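Local coordinates for protein 2-aminomuconic 6-semialdehyde dehydrogenase (Pseudomonas sp., PDB 7BZV) that catalyses the NAD+-dependent oxidation of 2-aminomuconic 6-semialdehyde in 2-aminophenol breakdown, and needs its tetrameric assembly to bind the cofactor, at residues H35-R39 / D40-A44; P152-P156 / L157-T161; A260-F263 / A264-F268. One frame throughout, in Å; residues are numbered along the deposited sequence.

Contact 1 (H35-R39 / D40-A44); sequences HEADR and DLVDA
D38 caps the N-terminus of helix 39-52, and its side chain accepts from the backbone of L41, three residues on. This is an aspartate N-cap, at the end of the short loop that joins strand 30-35 to helix 39-52.

The capping bond runs from L41 N to D38 OD1 over 2.8 Å. The N-H approaches OD1 nearly in line with the CG-OD1 bond. The first torsion of D38 (chi1 48°) sets CG between the backbone N and the carbonyl carbon, which folds the carboxylate back over the start of the helix. L41 N also has a weak bond to D38 O, at 3.2 Å.

Two backbone bonds begin the regular helix. V42 N donates to D38 O at 3.3 Å and is almost straight (174°). D43 N donates to R39 O at 3.0 Å.

The apolar contacts come from A37, just before the cap. Its CB lies 4.1 Å from L41 CD2 and 4.5 Å from V42 CG2. The A37-V42 pair has the spacing of a hydrophobic staple, though a loose one. Beyond it, V206 touches both A37 and V42, and helix 214-220 covers V42 through F217 and I218.

Among the charged groups, R39 turns away from the cap towards E216 and Q220, which it meets only weakly. The carboxylates of D38 and D40 are like charges with planes 78° apart. Their oxygens are not in contact, with D38 OD1 4.7 Å from D40 OD2. D38 OD1 rests instead 3.1 Å from D40 CB.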
loop_
_atom_site.group_PDB
_atom_site.type_symbol
_atom_site.label_atom_id
_atom_site.label_comp_id
_atom_site.label_asym_id
_atom_site.label_seq_id
_atom_site.Cartn_x
_atom_site.Cartn_y
_atom_site.Cartn_z
ATOM N N HIS B 35 15.704 3.183 42.906
ATOM C CA HIS B 35 14.569 3.190 43.820
ATOM C C HIS B 35 13.471 2.296 43.277
ATOM O O HIS B 35 12.870 2.600 42.240
ATOM C CB HIS B 35 14.063 4.609 44.019
ATOM C CG HIS B 35 15.084 5.523 44.620
ATOM N ND1 HIS B 35 14.924 6.112 45.858
ATOM C CD2 HIS B 35 16.289 5.930 44.163
ATOM C CE1 HIS B 35 15.979 6.862 46.125
ATOM N NE2 HIS B 35 16.823 6.767 45.114
ATOM N N GLU B 36 13.195 1.212 43.999
ATOM C CA GLU B 36 12.277 0.193 43.520
ATOM C C GLU B 36 10.834 0.624 43.738
ATOM O O GLU B 36 10.497 1.223 44.757
ATOM C CB GLU B 36 12.547 -1.138 44.222
ATOM C CG GLU B 36 11.710 -2.297 43.678
ATOM C CD GLU B 36 12.106 -3.654 44.239
ATOM O OE1 GLU B 36 13.060 -3.712 45.033
ATOM O OE2 GLU B 36 11.455 -4.665 43.872
ATOM N N ALA B 37 9.982 0.297 42.771
ATOM C CA ALA B 37 8.575 0.666 42.788
ATOM C C ALA B 37 7.743 -0.505 43.289
ATOM O O ALA B 37 7.917 -1.637 42.820
ATOM C CB ALA B 37 8.110 1.071 41.389
ATOM N N ASP B 38 6.828 -0.228 44.223
ATOM C CA ASP B 38 5.948 -1.259 44.758
ATOM C C ASP B 38 4.709 -1.405 43.878
ATOM O O ASP B 38 4.505 -0.659 42.918
ATOM C CB ASP B 38 5.533 -0.939 46.198
ATOM C CG ASP B 38 5.068 0.489 46.366
ATOM O OD1 ASP B 38 4.238 0.944 45.548
ATOM O OD2 ASP B 38 5.527 1.156 47.324
ATOM N N ARG B 39 3.873 -2.392 44.211
ATOM C CA ARG B 39 2.632 -2.583 43.468
ATOM C C ARG B 39 1.819 -1.299 43.408
ATOM O O ARG B 39 1.171 -1.016 42.388
ATOM C CB ARG B 39 1.803 -3.703 44.107
ATOM C CG ARG B 39 0.705 -4.254 43.210
ATOM C CD ARG B 39 0.122 -5.551 43.752
ATOM N NE ARG B 39 0.356 -6.659 42.837
ATOM C CZ ARG B 39 1.083 -7.729 43.134
ATOM N NH1 ARG B 39 1.630 -7.842 44.344
ATOM N NH2 ARG B 39 1.258 -8.691 42.226
ATOM N N ASP B 40 1.861 -0.505 44.482
ATOM C CA ASP B 40 1.041 0.699 44.578
ATOM C C ASP B 40 1.455 1.733 43.545
ATOM O O ASP B 40 0.606 2.375 42.914
ATOM C CB ASP B 40 1.161 1.317 45.976
ATOM C CG ASP B 40 0.260 0.664 46.992
ATOM O OD1 ASP B 40 -0.578 -0.174 46.604
ATOM O OD2 ASP B 40 0.395 1.001 48.189
ATOM N N LEU B 41 2.764 1.945 43.402
ATOM C CA LEU B 41 3.245 2.979 42.497
ATOM C C LEU B 41 2.973 2.591 41.050
ATOM O O LEU B 41 2.606 3.437 40.228
ATOM C CB LEU B 41 4.733 3.223 42.735
ATOM C CG LEU B 41 5.265 4.493 42.056
ATOM C CD1 LEU B 41 4.423 5.711 42.361
ATOM C CD2 LEU B 41 6.726 4.758 42.435
ATOM N N VAL B 42 3.132 1.310 40.726
ATOM C CA VAL B 42 2.791 0.845 39.388
ATOM C C VAL B 42 1.315 1.101 39.113
ATOM O O VAL B 42 0.934 1.581 38.039
ATOM C CB VAL B 42 3.148 -0.640 39.228
ATOM C CG1 VAL B 42 2.535 -1.192 37.942
ATOM C CG2 VAL B 42 4.665 -0.812 39.235
ATOM N N ASP B 43 0.458 0.769 40.078
ATOM C CA ASP B 43 -0.941 1.153 39.983
ATOM C C ASP B 43 -1.065 2.651 39.740
ATOM O O ASP B 43 -1.840 3.084 38.881
ATOM C CB ASP B 43 -1.675 0.751 41.263
ATOM C CG ASP B 43 -3.048 0.167 40.995
ATOM O OD1 ASP B 43 -3.896 0.882 40.420
ATOM O OD2 ASP B 43 -3.280 -1.006 41.363
ATOM N N ALA B 44 -0.311 3.463 40.496
ATOM C CA ALA B 44 -0.357 4.912 40.293
ATOM C C ALA B 44 0.061 5.278 38.875
ATOM O O ALA B 44 -0.569 6.127 38.227
ATOM C CB ALA B 44 0.534 5.613 41.319
#

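Contact 2 (P152-P156 / L157-T161)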
loop_
_atom_site.group_PDB
_atom_site.type_symbol
_atom_site.label_atom_id
_atom_site.label_comp_id
_atom_site.label_asym_id
_atom_site.label_seq_id
_atom_site.Cartn_x
_atom_site.Cartn_y
_atom_site.Cartn_z
ATOM N N PRO B 152 15.012 -4.969 28.080
ATOM C CA PRO B 152 16.126 -5.823 28.492
ATOM C C PRO B 152 17.400 -5.032 28.786
ATOM O O PRO B 152 17.500 -3.826 28.544
ATOM C CB PRO B 152 16.338 -6.734 27.277
ATOM C CG PRO B 152 16.000 -5.830 26.104
ATOM C CD PRO B 152 14.878 -4.906 26.610
ATOM N N TRP B 153 18.393 -5.752 29.306
ATOM C CA TRP B 153 19.666 -5.136 29.686
ATOM C C TRP B 153 20.701 -5.126 28.558
ATOM O O TRP B 153 21.739 -4.482 28.720
ATOM C CB TRP B 153 20.321 -5.838 30.917
ATOM C CG TRP B 153 20.403 -7.325 30.793
ATOM C CD1 TRP B 153 19.571 -8.233 31.378
ATOM C CD2 TRP B 153 21.363 -8.097 30.029
ATOM N NE1 TRP B 153 19.915 -9.511 30.982
ATOM C CE2 TRP B 153 21.014 -9.448 30.168
ATOM C CE3 TRP B 153 22.476 -7.773 29.255
ATOM C CZ2 TRP B 153 21.736 -10.472 29.560
ATOM C CZ3 TRP B 153 23.201 -8.794 28.663
ATOM C CH2 TRP B 153 22.818 -10.131 28.825
ATOM N N ASN B 154 20.478 -5.818 27.430
ATOM C CA ASN B 154 21.583 -5.980 26.477
ATOM C C ASN B 154 21.726 -4.787 25.551
ATOM O O ASN B 154 22.836 -4.449 25.133
ATOM C CB ASN B 154 21.425 -7.266 25.666
ATOM C CG ASN B 154 20.221 -7.257 24.743
ATOM O OD1 ASN B 154 19.125 -6.827 25.102
ATOM N ND2 ASN B 154 20.425 -7.747 23.557
ATOM N N LEU B 155 20.609 -4.163 25.217
ATOM C CA LEU B 155 20.554 -2.943 24.421
ATOM C C LEU B 155 19.562 -2.024 25.125
ATOM O O LEU B 155 18.444 -1.804 24.644
ATOM C CB LEU B 155 20.133 -3.248 22.984
ATOM C CG LEU B 155 20.995 -4.231 22.198
ATOM C CD1 LEU B 155 20.100 -4.727 21.004
ATOM C CD2 LEU B 155 22.327 -3.702 21.695
ATOM N N PRO B 156 19.928 -1.498 26.309
ATOM C CA PRO B 156 18.926 -0.796 27.133
ATOM C C PRO B 156 18.219 0.347 26.409
ATOM O O PRO B 156 16.983 0.355 26.315
ATOM C CB PRO B 156 19.742 -0.285 28.338
ATOM C CG PRO B 156 20.954 -1.175 28.403
ATOM C CD PRO B 156 21.258 -1.539 26.953
ATOM N N LEU B 157 18.958 1.339 25.913
ATOM C CA LEU B 157 18.276 2.466 25.285
ATOM C C LEU B 157 17.633 2.063 23.962
ATOM O O LEU B 157 16.492 2.444 23.678
ATOM C CB LEU B 157 19.238 3.630 25.044
ATOM C CG LEU B 157 18.590 4.866 24.430
ATOM C CD1 LEU B 157 17.634 5.533 25.396
ATOM C CD2 LEU B 157 19.691 5.838 23.994
ATOM N N LEU B 158 18.361 1.317 23.139
ATOM C CA LEU B 158 17.895 1.012 21.787
ATOM C C LEU B 158 16.557 0.256 21.801
ATOM O O LEU B 158 15.600 0.654 21.123
ATOM C CB LEU B 158 18.974 0.216 21.076
ATOM C CG LEU B 158 18.809 -0.092 19.580
ATOM C CD1 LEU B 158 20.181 -0.592 19.069
ATOM C CD2 LEU B 158 17.803 -1.110 19.350
ATOM N N LEU B 159 16.470 -0.830 22.568
ATOM C CA LEU B 159 15.228 -1.613 22.632
ATOM C C LEU B 159 14.136 -0.910 23.428
ATOM O O LEU B 159 12.945 -1.105 23.150
ATOM C CB LEU B 159 15.492 -2.997 23.227
ATOM C CG LEU B 159 16.252 -3.908 22.243
ATOM C CD1 LEU B 159 16.624 -5.258 22.874
ATOM C CD2 LEU B 159 15.468 -4.105 20.944
ATOM N N LEU B 160 14.499 -0.097 24.418
ATOM C CA LEU B 160 13.504 0.758 25.051
ATOM C C LEU B 160 12.853 1.694 24.043
ATOM O O LEU B 160 11.616 1.738 23.941
ATOM C CB LEU B 160 14.144 1.545 26.193
ATOM C CG LEU B 160 13.257 2.586 26.879
ATOM C CD1 LEU B 160 12.002 1.919 27.443
ATOM C CD2 LEU B 160 14.011 3.338 27.995
ATOM N N THR B 161 13.651 2.490 23.310
ATOM C CA THR B 161 13.015 3.437 22.407
ATOM C C THR B 161 12.350 2.735 21.214
ATOM O O THR B 161 11.451 3.311 20.596
ATOM C CB THR B 161 14.002 4.510 21.912
ATOM O OG1 THR B 161 15.032 3.908 21.122
ATOM C CG2 THR B 161 14.619 5.257 23.099
#
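P152 lays the CG corner of its ring against the CD1 methyl of L159, and the two side chains cross at about a right angle. The gap from P152 CG to L159 CD1 is 3.3 Å, tighter than usual van der Waals contact. P152 CD backs this up at 3.9 Å from L159 CB.

L159 reaches the loop because its CG is anti to the carbonyl carbon and beside the backbone N (chi1 -73°). The same CD1 methyl also meets L155 CD1, at 4.0 Å, and the carbonyl oxygen of the N154 side chain. One methyl therefore serves three loop residues. An alanine in place of P152 would probably open a gap beside the L159 methyl and give the loop more freedom to bend.

L155 sits at the N-cap position of helix 156-169. Its CB faces L158 CB at 4.1 Å. Its carbonyl takes the first helical bond, L159 N to L155 O, at 3.0 Å and 163°. The next bond is L160 N to P156 O at 3.2 Å, with the donor tilted 33° from the carbonyl plane. L160 CB presses on the same oxygen, 3.1 Å from P156 O. P156 is the first helical residue and has no N-H to give. The N-H of L157 is met from outside by E87 OE2.

The other end of the N154 amide, ND2, is bonded to Q285 O. K93 and N282 hold the backbone O of N154. P152, W153, N154 and P156 match the P-W-N-x-P motif of aldehyde dehydrogenases, whose asparagine in relatives helps form the oxyanion hole. The place of N154 in the motif is consistent with the same role here.

Contact 3 (A260-F263 / A264-F268)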
loop_
_atom_site.group_PDB
_atom_site.type_symbol
_atom_site.label_atom_id
_atom_site.label_comp_id
_atom_site.label_asym_id
_atom_site.label_seq_id
_atom_site.Cartn_x
_atom_site.Cartn_y
_atom_site.Cartn_z
ATOM N N ALA B 260 24.622 -18.942 11.296
ATOM C CA ALA B 260 25.370 -18.346 10.202
ATOM C C ALA B 260 25.733 -19.434 9.218
ATOM O O ALA B 260 26.204 -20.503 9.624
ATOM C CB ALA B 260 26.643 -17.677 10.717
ATOM N N VAL B 261 25.554 -19.147 7.926
ATOM C CA VAL B 261 25.817 -20.091 6.847
ATOM C C VAL B 261 26.819 -19.447 5.885
ATOM O O VAL B 261 26.480 -18.476 5.190
ATOM C CB VAL B 261 24.524 -20.493 6.108
ATOM C CG1 VAL B 261 24.808 -21.529 5.063
ATOM C CG2 VAL B 261 23.514 -21.012 7.075
ATOM N N ILE B 262 28.018 -20.031 5.792
ATOM C CA ILE B 262 29.126 -19.465 5.035
ATOM C C ILE B 262 29.504 -20.425 3.914
ATOM O O ILE B 262 30.030 -21.521 4.160
ATOM C CB ILE B 262 30.318 -19.160 5.946
ATOM C CG1 ILE B 262 29.838 -18.213 7.066
ATOM C CG2 ILE B 262 31.483 -18.549 5.119
ATOM C CD1 ILE B 262 30.744 -18.224 8.247
ATOM N N PHE B 263 29.231 -20.016 2.687
ATOM C CA PHE B 263 29.563 -20.776 1.499
ATOM C C PHE B 263 30.972 -20.460 1.007
ATOM O O PHE B 263 31.528 -19.372 1.217
ATOM C CB PHE B 263 28.538 -20.511 0.374
ATOM C CG PHE B 263 27.190 -21.150 0.647
ATOM C CD1 PHE B 263 26.923 -22.461 0.257
ATOM C CD2 PHE B 263 26.219 -20.451 1.322
ATOM C CE1 PHE B 263 25.702 -23.042 0.534
ATOM C CE2 PHE B 263 24.956 -21.023 1.594
ATOM C CZ PHE B 263 24.712 -22.310 1.216
ATOM N N ALA B 264 31.541 -21.445 0.316
ATOM C CA ALA B 264 32.906 -21.318 -0.175
ATOM C C ALA B 264 33.071 -20.172 -1.165
ATOM O O ALA B 264 34.183 -19.635 -1.297
ATOM C CB ALA B 264 33.331 -22.647 -0.803
ATOM N N ASP B 265 32.007 -19.788 -1.876
ATOM C CA ASP B 265 32.129 -18.703 -2.853
ATOM C C ASP B 265 31.937 -17.324 -2.224
ATOM O O ASP B 265 31.827 -16.330 -2.952
ATOM C CB ASP B 265 31.151 -18.892 -4.021
ATOM C CG ASP B 265 29.697 -18.792 -3.602
ATOM O OD1 ASP B 265 29.419 -18.306 -2.491
ATOM O OD2 ASP B 265 28.811 -19.203 -4.372
ATOM N N CYS B 266 31.927 -17.225 -0.895
ATOM C CA CYS B 266 31.721 -15.916 -0.283
ATOM C C CYS B 266 32.911 -15.004 -0.541
ATOM O O CYS B 266 34.005 -15.441 -0.903
ATOM C CB CYS B 266 31.463 -16.040 1.224
ATOM S SG CYS B 266 32.879 -16.464 2.237
ATOM N N ASP B 267 32.666 -13.702 -0.399
ATOM C CA ASP B 267 33.757 -12.741 -0.295
ATOM C C ASP B 267 34.382 -12.919 1.082
ATOM O O ASP B 267 33.841 -12.461 2.092
ATOM C CB ASP B 267 33.231 -11.324 -0.515
ATOM C CG ASP B 267 34.344 -10.298 -0.494
ATOM O OD1 ASP B 267 35.259 -10.398 0.360
ATOM O OD2 ASP B 267 34.318 -9.399 -1.342
ATOM N N PHE B 268 35.528 -13.602 1.132
ATOM C CA PHE B 268 36.021 -14.119 2.407
ATOM C C PHE B 268 36.369 -12.992 3.372
ATOM O O PHE B 268 36.048 -13.056 4.567
ATOM C CB PHE B 268 37.224 -15.025 2.138
ATOM C CG PHE B 268 37.643 -15.858 3.311
ATOM C CD1 PHE B 268 37.086 -17.097 3.536
ATOM C CD2 PHE B 268 38.621 -15.395 4.171
ATOM C CE1 PHE B 268 37.512 -17.867 4.618
ATOM C CE2 PHE B 268 39.041 -16.142 5.237
ATOM C CZ PHE B 268 38.484 -17.376 5.463
#
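A type I beta turn from F263 to C266 carries the chain out of strand 258-262 towards helix 268-280. It is closed by C266 N donating to F263 O, at 3.0 Å and 154°. The donor stands above the carbonyl plane, 53° out of it.

The side chain of C266 folds back over the strand end. Its first torsion (chi1 73°, SG between the backbone N and the carbonyl carbon) puts the sulfur 3.4 Å from F263 O and 3.8 Å from I262 CG2. M271 of helix 268-280 touches both I262 and C266.

D265 rests OD1 beside F263 CB, 3.7 Å away. Its main partners lie outside the turn: OD1 bonds to T423 OG1 and OD2 forms a salt bridge with R428. The F263 ring lies off the turn, where it meets F400 edge-to-face. D267 then caps the coming helix, its OD1 accepting from K270 N.

Strand 290-296 follows that helix and runs parallel beside strand 258-262. The turn thus begins the strand-to-helix link of a beta-alpha-beta crossover, the repeating element of this alpha/beta sheet in the aldehyde dehydrogenase fold.

Overall arrangement
All three contacts lie where a helix begins, after strands 30-35, 134-150 and 258-262. They follow one another along the chain and none touches another. Contact 2 is the central one, its centre about 6 Å from that of the chain. Contacts 1 and 3 lie on opposite sides of the chain centre, with their own centres about 51 Å apart. Contact 2 is 21 Å from contact 1 and 31 Å from contact 3, centre to centre. It carries the family motif and is probably the one near the active site. No other subunit touches any of the three contacts.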